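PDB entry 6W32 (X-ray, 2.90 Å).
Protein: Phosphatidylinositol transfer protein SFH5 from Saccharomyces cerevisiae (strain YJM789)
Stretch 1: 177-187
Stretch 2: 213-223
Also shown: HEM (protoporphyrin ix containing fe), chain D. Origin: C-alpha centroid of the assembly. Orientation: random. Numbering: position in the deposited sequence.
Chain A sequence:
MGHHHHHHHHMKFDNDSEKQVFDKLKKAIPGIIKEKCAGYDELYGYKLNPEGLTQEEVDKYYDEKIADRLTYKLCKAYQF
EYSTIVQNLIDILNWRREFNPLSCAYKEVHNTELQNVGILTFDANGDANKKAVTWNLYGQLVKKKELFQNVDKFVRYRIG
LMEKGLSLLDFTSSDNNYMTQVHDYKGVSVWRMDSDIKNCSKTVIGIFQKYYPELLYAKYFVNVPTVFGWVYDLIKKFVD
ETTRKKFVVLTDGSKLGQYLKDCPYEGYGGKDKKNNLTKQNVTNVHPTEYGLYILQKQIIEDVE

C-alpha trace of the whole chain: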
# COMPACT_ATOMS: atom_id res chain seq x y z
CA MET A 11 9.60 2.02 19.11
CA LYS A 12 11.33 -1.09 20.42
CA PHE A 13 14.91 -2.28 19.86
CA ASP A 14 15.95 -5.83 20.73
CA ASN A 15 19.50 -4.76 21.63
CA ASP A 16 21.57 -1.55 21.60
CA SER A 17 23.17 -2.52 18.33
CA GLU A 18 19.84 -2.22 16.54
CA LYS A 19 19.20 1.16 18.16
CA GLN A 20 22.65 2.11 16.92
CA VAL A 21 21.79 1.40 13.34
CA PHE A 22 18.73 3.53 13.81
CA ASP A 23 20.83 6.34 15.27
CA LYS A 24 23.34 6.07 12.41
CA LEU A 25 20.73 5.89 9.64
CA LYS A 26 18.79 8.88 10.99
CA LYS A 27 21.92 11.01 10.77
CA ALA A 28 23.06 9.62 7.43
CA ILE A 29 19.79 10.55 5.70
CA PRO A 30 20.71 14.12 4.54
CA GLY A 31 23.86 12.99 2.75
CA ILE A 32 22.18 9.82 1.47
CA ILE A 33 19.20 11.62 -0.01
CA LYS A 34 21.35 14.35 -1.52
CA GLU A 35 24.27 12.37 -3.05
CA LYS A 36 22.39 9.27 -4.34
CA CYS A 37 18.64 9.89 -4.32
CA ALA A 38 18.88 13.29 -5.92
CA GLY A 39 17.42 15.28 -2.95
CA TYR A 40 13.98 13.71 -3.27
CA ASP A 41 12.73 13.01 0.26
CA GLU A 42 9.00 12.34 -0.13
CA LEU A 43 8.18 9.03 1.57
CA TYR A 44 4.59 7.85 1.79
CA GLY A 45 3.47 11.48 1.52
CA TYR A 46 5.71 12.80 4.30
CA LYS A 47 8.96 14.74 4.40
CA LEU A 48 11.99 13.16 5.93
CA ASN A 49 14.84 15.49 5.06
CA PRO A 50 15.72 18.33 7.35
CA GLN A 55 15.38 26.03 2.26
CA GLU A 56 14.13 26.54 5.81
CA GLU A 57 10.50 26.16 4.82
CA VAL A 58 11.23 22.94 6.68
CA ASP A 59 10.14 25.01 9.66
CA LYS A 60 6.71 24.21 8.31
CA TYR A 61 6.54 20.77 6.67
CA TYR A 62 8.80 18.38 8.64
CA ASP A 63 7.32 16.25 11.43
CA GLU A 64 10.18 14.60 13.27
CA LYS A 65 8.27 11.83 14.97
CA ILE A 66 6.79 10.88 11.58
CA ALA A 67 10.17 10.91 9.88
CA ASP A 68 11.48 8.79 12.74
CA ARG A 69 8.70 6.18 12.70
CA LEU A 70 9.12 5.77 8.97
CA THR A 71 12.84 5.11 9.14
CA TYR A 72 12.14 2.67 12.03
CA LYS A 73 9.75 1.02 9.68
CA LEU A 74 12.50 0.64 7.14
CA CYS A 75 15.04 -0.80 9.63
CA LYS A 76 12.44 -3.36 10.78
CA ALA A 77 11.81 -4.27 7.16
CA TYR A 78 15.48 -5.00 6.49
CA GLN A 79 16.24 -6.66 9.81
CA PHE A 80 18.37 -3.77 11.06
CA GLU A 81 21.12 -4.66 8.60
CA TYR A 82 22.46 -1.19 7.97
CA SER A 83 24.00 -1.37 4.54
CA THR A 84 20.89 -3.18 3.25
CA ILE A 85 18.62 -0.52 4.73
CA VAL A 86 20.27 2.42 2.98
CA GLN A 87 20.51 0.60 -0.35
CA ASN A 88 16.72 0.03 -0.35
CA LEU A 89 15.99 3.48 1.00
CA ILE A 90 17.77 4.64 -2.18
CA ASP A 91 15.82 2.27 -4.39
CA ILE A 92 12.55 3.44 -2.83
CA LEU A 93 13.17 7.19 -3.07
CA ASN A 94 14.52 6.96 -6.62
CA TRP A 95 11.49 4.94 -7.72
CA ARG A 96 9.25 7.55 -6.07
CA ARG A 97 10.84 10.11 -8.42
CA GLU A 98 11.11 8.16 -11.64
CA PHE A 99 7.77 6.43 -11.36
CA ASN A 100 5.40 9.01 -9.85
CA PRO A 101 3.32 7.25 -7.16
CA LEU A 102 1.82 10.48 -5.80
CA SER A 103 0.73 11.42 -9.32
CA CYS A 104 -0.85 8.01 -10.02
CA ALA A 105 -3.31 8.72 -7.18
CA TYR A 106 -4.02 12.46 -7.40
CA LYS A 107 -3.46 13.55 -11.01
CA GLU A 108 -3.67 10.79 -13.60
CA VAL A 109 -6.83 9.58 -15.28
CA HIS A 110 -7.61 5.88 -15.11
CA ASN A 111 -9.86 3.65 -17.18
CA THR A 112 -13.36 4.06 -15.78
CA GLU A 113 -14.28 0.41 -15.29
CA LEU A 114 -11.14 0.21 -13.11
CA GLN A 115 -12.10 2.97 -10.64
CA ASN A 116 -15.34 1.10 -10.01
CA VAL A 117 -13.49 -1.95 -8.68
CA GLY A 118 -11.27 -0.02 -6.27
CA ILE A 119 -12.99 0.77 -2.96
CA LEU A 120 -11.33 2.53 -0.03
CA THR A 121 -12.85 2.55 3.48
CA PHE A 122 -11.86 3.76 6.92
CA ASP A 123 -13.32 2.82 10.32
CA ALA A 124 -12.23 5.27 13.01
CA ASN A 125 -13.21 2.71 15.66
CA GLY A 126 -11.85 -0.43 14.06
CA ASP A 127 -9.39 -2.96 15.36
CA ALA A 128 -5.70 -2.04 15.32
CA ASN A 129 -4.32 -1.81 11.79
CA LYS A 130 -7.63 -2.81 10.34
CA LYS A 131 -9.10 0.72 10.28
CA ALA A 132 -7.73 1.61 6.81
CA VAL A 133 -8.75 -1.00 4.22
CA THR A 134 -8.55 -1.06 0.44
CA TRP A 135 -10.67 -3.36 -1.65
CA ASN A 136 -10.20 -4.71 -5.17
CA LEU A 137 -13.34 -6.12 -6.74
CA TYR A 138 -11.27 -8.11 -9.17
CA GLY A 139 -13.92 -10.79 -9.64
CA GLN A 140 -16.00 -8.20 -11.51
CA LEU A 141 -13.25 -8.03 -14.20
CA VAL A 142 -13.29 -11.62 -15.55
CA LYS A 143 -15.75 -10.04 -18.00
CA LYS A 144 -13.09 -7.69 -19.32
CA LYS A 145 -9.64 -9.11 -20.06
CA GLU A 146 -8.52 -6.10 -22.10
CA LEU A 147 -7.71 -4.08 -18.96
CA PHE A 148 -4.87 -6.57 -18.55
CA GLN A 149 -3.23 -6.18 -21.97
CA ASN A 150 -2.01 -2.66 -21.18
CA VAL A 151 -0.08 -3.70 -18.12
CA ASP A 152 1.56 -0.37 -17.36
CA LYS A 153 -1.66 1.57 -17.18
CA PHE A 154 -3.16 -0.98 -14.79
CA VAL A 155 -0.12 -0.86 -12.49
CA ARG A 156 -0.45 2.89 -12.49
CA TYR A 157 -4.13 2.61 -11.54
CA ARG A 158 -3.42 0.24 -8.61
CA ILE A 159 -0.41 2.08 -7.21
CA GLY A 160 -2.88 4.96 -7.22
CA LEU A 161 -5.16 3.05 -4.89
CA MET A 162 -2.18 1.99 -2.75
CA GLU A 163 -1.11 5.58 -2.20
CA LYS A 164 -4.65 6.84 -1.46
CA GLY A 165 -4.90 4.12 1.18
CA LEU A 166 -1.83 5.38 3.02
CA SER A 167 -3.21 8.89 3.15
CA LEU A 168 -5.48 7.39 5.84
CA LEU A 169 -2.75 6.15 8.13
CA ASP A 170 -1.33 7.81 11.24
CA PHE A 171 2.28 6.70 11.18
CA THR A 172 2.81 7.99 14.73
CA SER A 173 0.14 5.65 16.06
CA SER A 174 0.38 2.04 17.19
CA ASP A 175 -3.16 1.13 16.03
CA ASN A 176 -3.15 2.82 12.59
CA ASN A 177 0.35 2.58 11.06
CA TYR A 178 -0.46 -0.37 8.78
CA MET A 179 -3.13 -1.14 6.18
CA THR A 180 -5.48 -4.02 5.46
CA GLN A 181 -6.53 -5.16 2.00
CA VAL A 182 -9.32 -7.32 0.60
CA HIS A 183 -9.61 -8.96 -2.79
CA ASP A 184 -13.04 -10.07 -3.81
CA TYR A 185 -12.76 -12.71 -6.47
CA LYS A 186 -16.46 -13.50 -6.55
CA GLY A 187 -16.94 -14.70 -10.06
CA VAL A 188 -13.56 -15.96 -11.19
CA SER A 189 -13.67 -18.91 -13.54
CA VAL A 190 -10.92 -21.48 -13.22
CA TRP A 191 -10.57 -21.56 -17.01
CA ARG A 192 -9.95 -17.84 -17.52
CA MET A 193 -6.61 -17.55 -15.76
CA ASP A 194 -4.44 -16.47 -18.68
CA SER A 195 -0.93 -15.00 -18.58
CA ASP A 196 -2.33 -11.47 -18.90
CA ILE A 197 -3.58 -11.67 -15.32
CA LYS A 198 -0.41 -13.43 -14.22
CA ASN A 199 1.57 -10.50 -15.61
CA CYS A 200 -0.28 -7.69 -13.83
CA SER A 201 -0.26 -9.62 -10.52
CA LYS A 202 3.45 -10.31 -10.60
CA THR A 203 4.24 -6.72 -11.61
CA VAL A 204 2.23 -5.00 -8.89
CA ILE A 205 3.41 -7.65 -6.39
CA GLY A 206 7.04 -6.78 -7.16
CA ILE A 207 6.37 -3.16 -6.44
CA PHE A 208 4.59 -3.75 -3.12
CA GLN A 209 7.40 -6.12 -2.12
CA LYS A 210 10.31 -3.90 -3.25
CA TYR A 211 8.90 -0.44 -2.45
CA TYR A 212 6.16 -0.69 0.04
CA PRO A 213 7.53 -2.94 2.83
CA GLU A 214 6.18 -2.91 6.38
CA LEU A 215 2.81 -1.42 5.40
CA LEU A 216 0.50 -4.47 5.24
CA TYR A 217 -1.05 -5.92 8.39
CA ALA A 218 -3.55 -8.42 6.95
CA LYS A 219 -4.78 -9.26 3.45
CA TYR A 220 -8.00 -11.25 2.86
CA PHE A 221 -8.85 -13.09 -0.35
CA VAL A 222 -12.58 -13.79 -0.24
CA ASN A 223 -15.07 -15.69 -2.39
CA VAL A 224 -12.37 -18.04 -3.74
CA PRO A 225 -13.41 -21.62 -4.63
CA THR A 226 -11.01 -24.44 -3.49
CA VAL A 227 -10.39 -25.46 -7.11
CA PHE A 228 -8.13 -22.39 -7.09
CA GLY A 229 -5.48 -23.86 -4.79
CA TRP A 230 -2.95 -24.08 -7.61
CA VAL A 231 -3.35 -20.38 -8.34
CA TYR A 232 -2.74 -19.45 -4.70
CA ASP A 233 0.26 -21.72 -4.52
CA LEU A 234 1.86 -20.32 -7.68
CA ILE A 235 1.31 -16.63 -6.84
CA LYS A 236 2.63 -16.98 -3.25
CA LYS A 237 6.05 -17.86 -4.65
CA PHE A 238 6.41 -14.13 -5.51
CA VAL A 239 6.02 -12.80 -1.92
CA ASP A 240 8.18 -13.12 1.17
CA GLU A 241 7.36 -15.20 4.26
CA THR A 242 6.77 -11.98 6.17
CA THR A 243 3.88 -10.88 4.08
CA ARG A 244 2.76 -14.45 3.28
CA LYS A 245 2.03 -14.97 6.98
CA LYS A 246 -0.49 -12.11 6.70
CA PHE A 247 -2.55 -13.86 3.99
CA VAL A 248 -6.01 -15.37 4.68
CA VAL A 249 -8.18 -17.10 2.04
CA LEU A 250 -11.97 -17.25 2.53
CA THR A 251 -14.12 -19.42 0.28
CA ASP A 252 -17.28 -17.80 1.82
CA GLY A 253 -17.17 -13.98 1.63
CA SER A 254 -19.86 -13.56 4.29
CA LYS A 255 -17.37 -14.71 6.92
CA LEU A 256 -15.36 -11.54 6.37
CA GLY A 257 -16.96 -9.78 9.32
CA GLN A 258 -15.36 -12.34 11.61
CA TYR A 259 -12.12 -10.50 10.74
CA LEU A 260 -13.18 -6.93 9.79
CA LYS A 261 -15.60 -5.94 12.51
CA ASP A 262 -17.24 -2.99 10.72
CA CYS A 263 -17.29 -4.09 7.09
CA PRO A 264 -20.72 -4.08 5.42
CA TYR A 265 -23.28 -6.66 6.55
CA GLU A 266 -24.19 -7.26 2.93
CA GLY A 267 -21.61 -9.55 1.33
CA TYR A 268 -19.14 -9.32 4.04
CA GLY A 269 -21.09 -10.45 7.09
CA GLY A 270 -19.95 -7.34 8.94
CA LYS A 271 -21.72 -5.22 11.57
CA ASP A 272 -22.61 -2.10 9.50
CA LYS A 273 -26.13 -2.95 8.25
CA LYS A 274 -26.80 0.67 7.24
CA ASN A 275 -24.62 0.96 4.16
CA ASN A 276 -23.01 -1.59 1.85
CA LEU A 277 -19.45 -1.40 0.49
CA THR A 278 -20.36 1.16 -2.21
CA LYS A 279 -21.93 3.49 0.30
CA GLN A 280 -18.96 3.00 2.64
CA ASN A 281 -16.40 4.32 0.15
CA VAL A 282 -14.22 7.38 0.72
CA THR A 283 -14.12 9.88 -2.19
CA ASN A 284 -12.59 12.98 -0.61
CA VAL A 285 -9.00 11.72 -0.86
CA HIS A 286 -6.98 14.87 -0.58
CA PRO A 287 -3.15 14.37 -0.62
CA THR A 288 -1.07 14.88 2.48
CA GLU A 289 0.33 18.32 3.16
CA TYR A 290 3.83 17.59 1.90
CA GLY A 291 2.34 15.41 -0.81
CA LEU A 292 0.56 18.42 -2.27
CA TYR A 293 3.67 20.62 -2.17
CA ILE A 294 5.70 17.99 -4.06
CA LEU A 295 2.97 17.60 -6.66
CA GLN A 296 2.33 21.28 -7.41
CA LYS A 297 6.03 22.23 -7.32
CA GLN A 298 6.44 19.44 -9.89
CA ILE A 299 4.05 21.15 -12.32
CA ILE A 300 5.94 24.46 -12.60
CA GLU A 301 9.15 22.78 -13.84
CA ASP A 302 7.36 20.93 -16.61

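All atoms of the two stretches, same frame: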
# COMPACT_ATOMS: atom_id res chain seq x y z
N ASN A 177 -0.82 2.41 11.92
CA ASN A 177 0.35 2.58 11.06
C ASN A 177 0.55 1.41 10.11
O ASN A 177 1.67 1.17 9.65
CB ASN A 177 1.61 2.80 11.90
CG ASN A 177 1.77 1.76 12.99
OD1 ASN A 177 0.88 0.94 13.19
ND2 ASN A 177 2.88 1.81 13.72
N TYR A 178 -0.50 0.65 9.81
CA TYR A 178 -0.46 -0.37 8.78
C TYR A 178 -1.84 -0.39 8.13
O TYR A 178 -2.80 0.16 8.66
CB TYR A 178 -0.14 -1.77 9.30
CG TYR A 178 1.27 -2.03 9.79
CD1 TYR A 178 1.71 -1.54 10.99
CD2 TYR A 178 2.13 -2.84 9.06
CE1 TYR A 178 2.98 -1.82 11.44
CE2 TYR A 178 3.40 -3.12 9.50
CZ TYR A 178 3.82 -2.60 10.68
OH TYR A 178 5.10 -2.86 11.15
N MET A 179 -1.93 -1.10 7.01
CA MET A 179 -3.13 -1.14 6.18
C MET A 179 -3.66 -2.57 6.12
O MET A 179 -2.95 -3.53 6.41
CB MET A 179 -2.80 -0.65 4.78
CG MET A 179 -3.95 -0.35 3.82
SD MET A 179 -3.25 0.50 2.37
CE MET A 179 -1.87 -0.61 2.17
N THR A 180 -4.92 -2.71 5.74
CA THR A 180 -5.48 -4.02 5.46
C THR A 180 -6.08 -3.97 4.06
O THR A 180 -6.44 -2.90 3.57
CB THR A 180 -6.49 -4.41 6.54
OG1 THR A 180 -5.78 -4.57 7.78
CG2 THR A 180 -7.22 -5.70 6.20
N GLN A 181 -6.13 -5.13 3.39
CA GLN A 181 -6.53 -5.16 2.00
C GLN A 181 -7.43 -6.36 1.78
O GLN A 181 -7.18 -7.42 2.35
CB GLN A 181 -5.29 -5.23 1.08
CG GLN A 181 -4.46 -3.96 1.13
CD GLN A 181 -3.11 -4.08 0.44
OE1 GLN A 181 -2.12 -3.48 0.88
NE2 GLN A 181 -3.07 -4.85 -0.63
N VAL A 182 -8.48 -6.19 0.99
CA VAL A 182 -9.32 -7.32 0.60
C VAL A 182 -9.35 -7.41 -0.91
O VAL A 182 -9.51 -6.39 -1.60
CB VAL A 182 -10.77 -7.22 1.14
CG1 VAL A 182 -11.70 -8.25 0.45
CG2 VAL A 182 -10.79 -7.48 2.59
N HIS A 183 -9.22 -8.63 -1.43
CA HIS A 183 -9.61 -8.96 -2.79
C HIS A 183 -10.91 -9.73 -2.74
O HIS A 183 -11.11 -10.59 -1.86
CB HIS A 183 -8.54 -9.79 -3.49
CG HIS A 183 -7.31 -9.02 -3.82
ND1 HIS A 183 -6.30 -9.53 -4.60
CD2 HIS A 183 -6.92 -7.77 -3.47
CE1 HIS A 183 -5.34 -8.63 -4.72
NE2 HIS A 183 -5.69 -7.55 -4.03
N ASP A 184 -11.85 -9.31 -3.58
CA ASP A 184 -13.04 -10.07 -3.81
C ASP A 184 -12.86 -10.66 -5.19
O ASP A 184 -12.78 -9.95 -6.19
CB ASP A 184 -14.28 -9.17 -3.78
CG ASP A 184 -15.56 -9.94 -4.01
OD1 ASP A 184 -15.50 -11.17 -4.20
OD2 ASP A 184 -16.64 -9.31 -4.01
N TYR A 185 -12.80 -11.98 -5.22
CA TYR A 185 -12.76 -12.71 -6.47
C TYR A 185 -14.08 -13.37 -6.79
O TYR A 185 -14.10 -14.36 -7.55
CB TYR A 185 -11.65 -13.75 -6.39
CG TYR A 185 -10.28 -13.13 -6.27
CD1 TYR A 185 -9.77 -12.37 -7.31
CD2 TYR A 185 -9.50 -13.31 -5.15
CE1 TYR A 185 -8.53 -11.80 -7.23
CE2 TYR A 185 -8.25 -12.76 -5.07
CZ TYR A 185 -7.76 -12.00 -6.13
OH TYR A 185 -6.52 -11.41 -6.09
N LYS A 186 -15.19 -12.85 -6.25
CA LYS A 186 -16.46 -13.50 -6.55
C LYS A 186 -16.72 -13.47 -8.04
O LYS A 186 -17.06 -12.43 -8.61
CB LYS A 186 -17.63 -12.83 -5.85
CG LYS A 186 -18.94 -13.50 -6.26
CD LYS A 186 -20.03 -13.48 -5.15
CE LYS A 186 -20.83 -14.78 -5.15
NZ LYS A 186 -20.93 -15.33 -6.55
N GLY A 187 -16.59 -14.62 -8.67
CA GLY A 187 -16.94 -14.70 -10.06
C GLY A 187 -15.84 -15.29 -10.91
O GLY A 187 -16.09 -15.63 -12.06
N PRO A 213 7.47 -1.95 1.78
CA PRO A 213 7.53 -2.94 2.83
C PRO A 213 6.96 -2.38 4.12
O PRO A 213 6.90 -1.17 4.34
CB PRO A 213 9.01 -3.19 2.94
CG PRO A 213 9.61 -1.89 2.70
CD PRO A 213 8.62 -1.07 1.88
N GLU A 214 6.60 -3.28 5.03
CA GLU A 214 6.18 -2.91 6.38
C GLU A 214 4.99 -1.96 6.38
O GLU A 214 4.87 -1.09 7.24
CB GLU A 214 7.31 -2.30 7.20
CG GLU A 214 8.30 -3.33 7.74
CD GLU A 214 7.67 -4.43 8.63
OE1 GLU A 214 6.88 -4.07 9.55
OE2 GLU A 214 7.99 -5.63 8.42
N LEU A 215 4.07 -2.16 5.42
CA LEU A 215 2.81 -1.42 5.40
C LEU A 215 1.56 -2.29 5.41
O LEU A 215 0.47 -1.76 5.61
CB LEU A 215 2.74 -0.48 4.18
CG LEU A 215 3.78 0.63 4.31
CD1 LEU A 215 4.15 1.19 2.94
CD2 LEU A 215 3.34 1.74 5.27
N LEU A 216 1.67 -3.59 5.20
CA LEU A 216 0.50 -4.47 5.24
C LEU A 216 0.40 -5.11 6.60
O LEU A 216 1.41 -5.58 7.13
CB LEU A 216 0.59 -5.55 4.17
CG LEU A 216 -0.61 -6.38 3.82
CD1 LEU A 216 -1.61 -5.54 3.15
CD2 LEU A 216 -0.23 -7.54 2.91
N TYR A 217 -0.80 -5.13 7.18
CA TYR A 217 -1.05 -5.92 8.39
C TYR A 217 -1.70 -7.25 8.05
O TYR A 217 -1.13 -8.29 8.36
CB TYR A 217 -1.92 -5.20 9.43
CG TYR A 217 -2.13 -6.05 10.68
CD1 TYR A 217 -1.09 -6.31 11.56
CD2 TYR A 217 -3.38 -6.60 10.97
CE1 TYR A 217 -1.27 -7.12 12.71
CE2 TYR A 217 -3.57 -7.39 12.09
CZ TYR A 217 -2.51 -7.64 12.96
OH TYR A 217 -2.74 -8.43 14.09
N ALA A 218 -2.85 -7.23 7.38
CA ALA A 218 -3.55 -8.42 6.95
C ALA A 218 -4.14 -8.21 5.57
O ALA A 218 -4.60 -7.11 5.25
CB ALA A 218 -4.70 -8.78 7.88
N LYS A 219 -4.15 -9.27 4.77
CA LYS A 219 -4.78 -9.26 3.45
C LYS A 219 -5.72 -10.47 3.34
O LYS A 219 -5.33 -11.61 3.63
CB LYS A 219 -3.72 -9.26 2.37
CG LYS A 219 -4.25 -9.09 0.95
CD LYS A 219 -3.21 -8.41 0.07
CE LYS A 219 -3.80 -7.88 -1.23
NZ LYS A 219 -2.71 -7.35 -2.13
N TYR A 220 -6.98 -10.22 2.94
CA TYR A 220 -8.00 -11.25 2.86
C TYR A 220 -8.39 -11.45 1.41
O TYR A 220 -8.58 -10.47 0.68
CB TYR A 220 -9.26 -10.90 3.69
CG TYR A 220 -8.94 -10.65 5.14
CD1 TYR A 220 -8.66 -9.37 5.58
CD2 TYR A 220 -8.85 -11.71 6.05
CE1 TYR A 220 -8.31 -9.13 6.89
CE2 TYR A 220 -8.52 -11.47 7.38
CZ TYR A 220 -8.25 -10.16 7.77
OH TYR A 220 -7.91 -9.85 9.06
N PHE A 221 -8.53 -12.71 1.01
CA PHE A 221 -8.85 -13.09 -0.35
C PHE A 221 -10.16 -13.84 -0.26
O PHE A 221 -10.15 -15.02 0.08
CB PHE A 221 -7.76 -13.97 -0.95
CG PHE A 221 -6.42 -13.32 -0.97
CD1 PHE A 221 -5.95 -12.72 -2.13
CD2 PHE A 221 -5.62 -13.30 0.16
CE1 PHE A 221 -4.69 -12.13 -2.18
CE2 PHE A 221 -4.37 -12.70 0.13
CZ PHE A 221 -3.90 -12.12 -1.06
N VAL A 222 -11.29 -13.19 -0.56
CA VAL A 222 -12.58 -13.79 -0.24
C VAL A 222 -13.33 -14.20 -1.51
O VAL A 222 -13.09 -13.70 -2.60
CB VAL A 222 -13.44 -12.84 0.62
CG1 VAL A 222 -12.57 -12.22 1.71
CG2 VAL A 222 -14.09 -11.78 -0.23
N ASN A 223 -14.22 -15.17 -1.34
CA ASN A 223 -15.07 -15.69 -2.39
C ASN A 223 -14.26 -16.42 -3.46
O ASN A 223 -14.50 -16.27 -4.65
CB ASN A 223 -15.94 -14.59 -2.98
CG ASN A 223 -17.04 -14.24 -2.05
OD1 ASN A 223 -17.63 -15.13 -1.43
ND2 ASN A 223 -17.31 -12.96 -1.88
CHA HEM D . -2.29 -10.70 -6.09
CHB HEM D . -5.30 -9.91 -9.73
CHC HEM D . -7.25 -14.28 -9.01
CHD HEM D . -4.54 -14.86 -5.01
C1A HEM D . -2.95 -10.12 -7.13
C2A HEM D . -2.59 -8.85 -7.69
C3A HEM D . -3.40 -8.62 -8.74
C4A HEM D . -4.30 -9.75 -8.83
CMA HEM D . -3.49 -7.41 -9.71
CAA HEM D . -1.39 -8.09 -7.10
CBA HEM D . -1.65 -6.87 -6.26
CGA HEM D . -3.06 -6.55 -5.92
O1A HEM D . -3.72 -6.09 -6.90
O2A HEM D . -3.13 -6.01 -4.77
C1B HEM D . -6.05 -11.04 -9.89
C2B HEM D . -7.00 -11.25 -10.95
C3B HEM D . -7.55 -12.45 -10.77
C4B HEM D . -6.96 -13.05 -9.57
CMB HEM D . -7.29 -10.21 -12.05
CAB HEM D . -8.65 -13.10 -11.63
CBB HEM D . -8.52 -14.31 -12.13
C1C HEM D . -6.73 -14.85 -7.87
C2C HEM D . -7.05 -16.15 -7.25
C3C HEM D . -6.29 -16.30 -6.14
C4C HEM D . -5.46 -15.11 -6.01
CMC HEM D . -8.09 -17.18 -7.76
CAC HEM D . -6.29 -17.51 -5.16
CBC HEM D . -6.26 -17.33 -3.82
C1D HEM D . -3.64 -13.83 -4.94
C2D HEM D . -2.55 -13.69 -4.00
C3D HEM D . -1.85 -12.39 -4.39
C4D HEM D . -2.59 -11.89 -5.50
CMD HEM D . -2.16 -14.61 -2.84
CAD HEM D . -0.66 -11.65 -3.75
CBD HEM D . -1.24 -10.42 -3.05
CGD HEM D . -0.11 -9.73 -2.32
O1D HEM D . -0.34 -8.59 -1.79
O2D HEM D . 1.06 -10.20 -2.49
NA HEM D . -3.98 -10.66 -7.85
NB HEM D . -6.04 -12.16 -9.08
NC HEM D . -5.78 -14.30 -7.08
ND HEM D . -3.61 -12.74 -5.83
FE HEM D . -4.93 -12.42 -7.40

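The strands of the two stretches run parallel, with Gln181 CA 4.7 Å from Lys219 CA. Backbone hydrogen bonds alternate between them, among them Tyr220 N to Gln181 O (2.9 Å) and His183 N to Tyr220 O (2.9 Å). In each extended strand, successive side chains point to alternate faces of the sheet.

Gln181, His183, Lys219 and Phe221 share the heme face. The m rotamer of Tyr185 takes its hydroxyl to the iron, with Tyr185 OH 2.3 Å from HEM FE. His183, also m, donates from ND1 to Tyr185 OH at a very short 2.4 Å. His183 NE2 makes a weak hydrogen bond to HEM O2A (3.1 Å). Lys219 is extended, with all four chi angles t. This reach lets Lys219 NZ bond both HEM O1D (2.7 Å) and HEM O2A (3.0 Å). Phe221, m, turns its edge toward the face of His183, with ring planes at 74°. Phe221 CD1 also lies 3.7 Å from Tyr185 CE2.

On the other face, Val182 CG2 packs on Tyr220 CB (3.9 Å), and Val182 CG1 meets Val222 CG1 (4.3 Å).

Side chains also tie the ends. Tyr178, m, points toward stretch 2 and donates from OH to Glu214 OE1 (2.7 Å). Asp184, t, accepts at OD1 from Lys186 N (2.7 Å) and, weakly, from Asn223 ND2 (3.4 Å).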